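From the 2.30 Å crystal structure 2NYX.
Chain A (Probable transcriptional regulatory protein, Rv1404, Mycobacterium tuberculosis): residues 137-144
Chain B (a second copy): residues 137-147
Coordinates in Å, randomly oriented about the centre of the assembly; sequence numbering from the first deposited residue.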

ATOM      1  N   HIS A 137       8.304 -19.556   2.247  1.00 25.93           N
ATOM      2  CA  HIS A 137       8.433 -20.030   0.878  1.00 26.06           C
ATOM      3  C   HIS A 137       7.071 -20.124   0.199  1.00 25.47           C
ATOM      4  O   HIS A 137       6.916 -19.709  -0.951  1.00 25.32           O
ATOM      5  CB  HIS A 137       9.109 -21.387   0.865  1.00 26.11           C
ATOM      6  CG  HIS A 137      10.321 -21.448  -0.001  1.00 28.50           C
ATOM      7  ND1 HIS A 137      10.297 -21.959  -1.282  1.00 30.18           N
ATOM      8  CD2 HIS A 137      11.603 -21.076   0.238  1.00 30.11           C
ATOM      9  CE1 HIS A 137      11.515 -21.901  -1.796  1.00 31.31           C
ATOM     10  NE2 HIS A 137      12.325 -21.369  -0.894  1.00 31.72           N
ATOM     11  N   GLY A 138       6.091 -20.650   0.931  1.00 24.85           N
ATOM     12  CA  GLY A 138       4.723 -20.752   0.453  1.00 24.45           C
ATOM     13  C   GLY A 138       4.107 -19.405   0.119  1.00 24.32           C
ATOM     14  O   GLY A 138       3.270 -19.312  -0.781  1.00 24.51           O
ATOM     15  N   LEU A 139       4.527 -18.368   0.845  1.00 23.75           N
ATOM     16  CA  LEU A 139       4.030 -17.008   0.649  1.00 23.48           C
ATOM     17  C   LEU A 139       4.568 -16.386  -0.644  1.00 22.93           C
ATOM     18  O   LEU A 139       3.816 -15.782  -1.402  1.00 22.39           O
ATOM     19  CB  LEU A 139       4.373 -16.154   1.874  1.00 23.73           C
ATOM     20  CG  LEU A 139       3.610 -14.881   2.258  1.00 24.75           C
ATOM     21  CD1 LEU A 139       4.454 -13.661   2.038  1.00 26.41           C
ATOM     22  CD2 LEU A 139       2.241 -14.729   1.580  1.00 26.99           C
ATOM     23  N   VAL A 140       5.870 -16.549  -0.892  1.00 22.72           N
ATOM     24  CA  VAL A 140       6.478 -16.179  -2.169  1.00 22.47           C
ATOM     25  C   VAL A 140       5.727 -16.872  -3.319  1.00 22.40           C
ATOM     26  O   VAL A 140       5.329 -16.224  -4.290  1.00 22.68           O
ATOM     27  CB  VAL A 140       7.973 -16.558  -2.226  1.00 22.54           C
ATOM     28  CG1 VAL A 140       8.582 -16.204  -3.601  1.00 22.70           C
ATOM     29  CG2 VAL A 140       8.735 -15.900  -1.098  1.00 21.32           C
ATOM     30  N   ARG A 141       5.512 -18.176  -3.181  1.00 21.82           N
ATOM     31  CA  ARG A 141       4.791 -18.947  -4.181  1.00 21.56           C
ATOM     32  C   ARG A 141       3.391 -18.374  -4.431  1.00 21.70           C
ATOM     33  O   ARG A 141       2.998 -18.176  -5.574  1.00 21.84           O
ATOM     34  CB  ARG A 141       4.706 -20.417  -3.755  1.00 21.40           C
ATOM     35  CG  ARG A 141       3.753 -21.234  -4.592  1.00 20.36           C
ATOM     36  CD  ARG A 141       3.561 -22.621  -4.063  1.00 18.81           C
ATOM     37  NE  ARG A 141       2.635 -23.361  -4.922  1.00 18.28           N
ATOM     38  CZ  ARG A 141       1.364 -23.626  -4.627  1.00 16.26           C
ATOM     39  NH1 ARG A 141       0.843 -23.244  -3.469  1.00 15.18           N
ATOM     40  NH2 ARG A 141       0.613 -24.292  -5.493  1.00 15.55           N
ATOM     41  N   ALA A 142       2.658 -18.101  -3.356  1.00 21.75           N
ATOM     42  CA  ALA A 142       1.272 -17.654  -3.435  1.00 21.87           C
ATOM     43  C   ALA A 142       1.123 -16.308  -4.144  1.00 22.10           C
ATOM     44  O   ALA A 142       0.248 -16.137  -4.988  1.00 22.11           O
ATOM     45  CB  ALA A 142       0.663 -17.588  -2.040  1.00 21.65           C
ATOM     46  N   LEU A 143       1.978 -15.355  -3.788  1.00 22.53           N
ATOM     47  CA  LEU A 143       1.922 -14.011  -4.350  1.00 22.77           C
ATOM     48  C   LEU A 143       2.486 -13.951  -5.770  1.00 22.81           C
ATOM     49  O   LEU A 143       2.106 -13.092  -6.557  1.00 22.94           O
ATOM     50  CB  LEU A 143       2.662 -13.031  -3.447  1.00 22.70           C
ATOM     51  CG  LEU A 143       2.086 -12.734  -2.070  1.00 23.40           C
ATOM     52  CD1 LEU A 143       2.966 -11.701  -1.405  1.00 24.85           C
ATOM     53  CD2 LEU A 143       0.651 -12.215  -2.129  1.00 24.86           C
ATOM     54  N   THR A 144       3.405 -14.862  -6.079  1.00 23.18           N
ATOM     55  CA  THR A 144       3.963 -15.004  -7.425  1.00 23.22           C
ATOM     56  C   THR A 144       2.929 -15.590  -8.377  1.00 23.51           C
ATOM     57  O   THR A 144       2.839 -15.174  -9.534  1.00 23.38           O
ATOM     58  CB  THR A 144       5.211 -15.907  -7.410  1.00 23.05           C
ATOM     59  OG1 THR A 144       6.208 -15.302  -6.578  1.00 23.04           O
ATOM     60  CG2 THR A 144       5.776 -16.113  -8.822  1.00 23.04           C
TER
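Chain B 137-147: HGLVRALTAFT

Chain A is helical from His A137 through Thr A144, with i to i+4 hydrogen bonds such as Ala A142 N to Gly A138 O at 2.9 Å. Chain B enters differently: His B137 is extended (phi/psi -139/141) and Gly B138 has positive phi (72/12), a conformation that favours glycine, before the chain continues as a helix to Thr B147 and beyond. The two helix axes approach to 8.2 Å, and their N-to-C directions make an angle of 112° (signed crossing -112°), so chain B crosses chain A steeply, leaning slightly toward antiparallel. The register reflects this: the CA of Leu A139 lies 5.1 Å from that of Ala B142, and the CA of Ala A142 lies 5.5 Å from that of Leu B139.

At the crossing there is little room beside Gly A138. Ala B142 CB sits 3.4 Å from Gly A138 C; an ideal CB on Gly A138 would lie 3.1 Å from Ala B142 CB, which is tight. Ala A142 CB meets Leu B139 CD2 at 3.8 Å. Leu A139 CD2 packs on Leu B143 CD2 at 3.8 Å, while Leu A139 CD1 lies over one face of the Phe B146 ring, 4.3 Å from its centroid and 23° off the normal. The extended Arg A141 donates from NH1 to His B137 O (2.7 Å, 152°) and weakly from NH2 to His B137 O (3.2 Å, 131°).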

ATOM      1  N   HIS B 137      -3.843 -25.083  -4.570  1.00 27.38           N
ATOM      2  CA  HIS B 137      -3.513 -25.877  -3.397  1.00 27.52           C
ATOM      3  C   HIS B 137      -2.436 -25.158  -2.597  1.00 27.61           C
ATOM      4  O   HIS B 137      -1.522 -24.574  -3.175  1.00 27.94           O
ATOM      5  CB  HIS B 137      -2.988 -27.257  -3.790  1.00 27.71           C
ATOM      6  CG  HIS B 137      -3.836 -27.987  -4.785  1.00 28.41           C
ATOM      7  ND1 HIS B 137      -4.764 -28.940  -4.419  1.00 29.02           N
ATOM      8  CD2 HIS B 137      -3.865 -27.937  -6.136  1.00 28.99           C
ATOM      9  CE1 HIS B 137      -5.344 -29.430  -5.501  1.00 29.41           C
ATOM     10  NE2 HIS B 137      -4.813 -28.840  -6.557  1.00 30.23           N
ATOM     11  N   GLY B 138      -2.547 -25.198  -1.273  1.00 27.70           N
ATOM     12  CA  GLY B 138      -1.534 -24.650  -0.381  1.00 27.72           C
ATOM     13  C   GLY B 138      -1.438 -23.133  -0.331  1.00 27.85           C
ATOM     14  O   GLY B 138      -0.480 -22.596   0.225  1.00 28.15           O
ATOM     15  N   LEU B 139      -2.422 -22.436  -0.896  1.00 27.66           N
ATOM     16  CA  LEU B 139      -2.389 -20.974  -0.953  1.00 27.51           C
ATOM     17  C   LEU B 139      -2.852 -20.317   0.348  1.00 27.81           C
ATOM     18  O   LEU B 139      -2.154 -19.446   0.888  1.00 27.67           O
ATOM     19  CB  LEU B 139      -3.190 -20.436  -2.149  1.00 27.41           C
ATOM     20  CG  LEU B 139      -2.715 -20.791  -3.567  1.00 27.41           C
ATOM     21  CD1 LEU B 139      -3.717 -20.361  -4.618  1.00 25.86           C
ATOM     22  CD2 LEU B 139      -1.335 -20.211  -3.873  1.00 27.10           C
ATOM     23  N   VAL B 140      -4.017 -20.739   0.852  1.00 27.67           N
ATOM     24  CA  VAL B 140      -4.595 -20.132   2.057  1.00 27.68           C
ATOM     25  C   VAL B 140      -3.660 -20.271   3.257  1.00 27.82           C
ATOM     26  O   VAL B 140      -3.356 -19.287   3.916  1.00 28.36           O
ATOM     27  CB  VAL B 140      -6.004 -20.670   2.389  1.00 27.45           C
ATOM     28  CG1 VAL B 140      -6.467 -20.169   3.750  1.00 27.06           C
ATOM     29  CG2 VAL B 140      -6.994 -20.247   1.324  1.00 27.53           C
ATOM     30  N   ARG B 141      -3.199 -21.486   3.518  1.00 27.83           N
ATOM     31  CA  ARG B 141      -2.260 -21.758   4.604  1.00 28.10           C
ATOM     32  C   ARG B 141      -1.143 -20.708   4.679  1.00 27.60           C
ATOM     33  O   ARG B 141      -0.948 -20.082   5.719  1.00 27.77           O
ATOM     34  CB  ARG B 141      -1.682 -23.171   4.440  1.00 28.57           C
ATOM     35  CG  ARG B 141      -0.867 -23.679   5.625  1.00 31.02           C
ATOM     36  CD  ARG B 141      -0.747 -25.207   5.603  1.00 34.83           C
ATOM     37  NE  ARG B 141       0.132 -25.706   4.540  1.00 37.80           N
ATOM     38  CZ  ARG B 141      -0.278 -26.186   3.363  1.00 39.65           C
ATOM     39  NH1 ARG B 141      -1.569 -26.242   3.055  1.00 40.87           N
ATOM     40  NH2 ARG B 141       0.614 -26.618   2.480  1.00 40.36           N
ATOM     41  N   ALA B 142      -0.442 -20.500   3.567  1.00 27.18           N
ATOM     42  CA  ALA B 142       0.675 -19.551   3.494  1.00 26.66           C
ATOM     43  C   ALA B 142       0.268 -18.082   3.710  1.00 26.31           C
ATOM     44  O   ALA B 142       0.932 -17.346   4.438  1.00 26.12           O
ATOM     45  CB  ALA B 142       1.422 -19.720   2.170  1.00 26.40           C
ATOM     46  N   LEU B 143      -0.817 -17.661   3.073  1.00 26.02           N
ATOM     47  CA  LEU B 143      -1.329 -16.303   3.228  1.00 25.78           C
ATOM     48  C   LEU B 143      -1.793 -16.009   4.649  1.00 25.59           C
ATOM     49  O   LEU B 143      -1.559 -14.929   5.168  1.00 25.62           O
ATOM     50  CB  LEU B 143      -2.460 -16.040   2.232  1.00 25.71           C
ATOM     51  CG  LEU B 143      -2.033 -15.896   0.767  1.00 25.81           C
ATOM     52  CD1 LEU B 143      -3.224 -16.136  -0.146  1.00 27.61           C
ATOM     53  CD2 LEU B 143      -1.410 -14.536   0.482  1.00 25.34           C
ATOM     54  N   THR B 144      -2.454 -16.983   5.263  1.00 25.94           N
ATOM     55  CA  THR B 144      -2.952 -16.894   6.635  1.00 26.23           C
ATOM     56  C   THR B 144      -1.800 -16.791   7.649  1.00 26.27           C
ATOM     57  O   THR B 144      -1.894 -16.052   8.635  1.00 26.90           O
ATOM     58  CB  THR B 144      -3.846 -18.114   6.946  1.00 26.32           C
ATOM     59  OG1 THR B 144      -4.975 -18.096   6.067  1.00 27.15           O
ATOM     60  CG2 THR B 144      -4.356 -18.081   8.375  1.00 27.64           C
ATOM     61  N   ALA B 145      -0.718 -17.526   7.399  1.00 25.95           N
ATOM     62  CA  ALA B 145       0.474 -17.461   8.226  1.00 25.84           C
ATOM     63  C   ALA B 145       1.112 -16.071   8.139  1.00 26.06           C
ATOM     64  O   ALA B 145       1.610 -15.543   9.133  1.00 26.01           O
ATOM     65  CB  ALA B 145       1.453 -18.544   7.815  1.00 25.64           C
ATOM     66  N   PHE B 146       1.066 -15.475   6.952  1.00 26.25           N
ATOM     67  CA  PHE B 146       1.547 -14.114   6.747  1.00 26.83           C
ATOM     68  C   PHE B 146       0.763 -13.090   7.568  1.00 27.14           C
ATOM     69  O   PHE B 146       1.357 -12.243   8.236  1.00 27.01           O
ATOM     70  CB  PHE B 146       1.483 -13.756   5.267  1.00 26.65           C
ATOM     71  CG  PHE B 146       1.897 -12.346   4.960  1.00 27.45           C
ATOM     72  CD1 PHE B 146       3.149 -11.867   5.349  1.00 28.16           C
ATOM     73  CD2 PHE B 146       1.049 -11.502   4.243  1.00 26.49           C
ATOM     74  CE1 PHE B 146       3.529 -10.545   5.034  1.00 28.54           C
ATOM     75  CE2 PHE B 146       1.422 -10.199   3.923  1.00 25.98           C
ATOM     76  CZ  PHE B 146       2.654  -9.717   4.311  1.00 26.57           C
ATOM     77  N   THR B 147      -0.565 -13.178   7.524  1.00 27.49           N
ATOM     78  CA  THR B 147      -1.414 -12.194   8.189  1.00 27.96           C
ATOM     79  C   THR B 147      -1.452 -12.373   9.711  1.00 28.31           C
ATOM     80  O   THR B 147      -1.506 -11.394  10.448  1.00 28.08           O
ATOM     81  CB  THR B 147      -2.832 -12.129   7.583  1.00 27.99           C
ATOM     82  OG1 THR B 147      -3.438 -13.426   7.632  1.00 28.55           O
ATOM     83  CG2 THR B 147      -2.762 -11.662   6.150  1.00 27.36           C
TER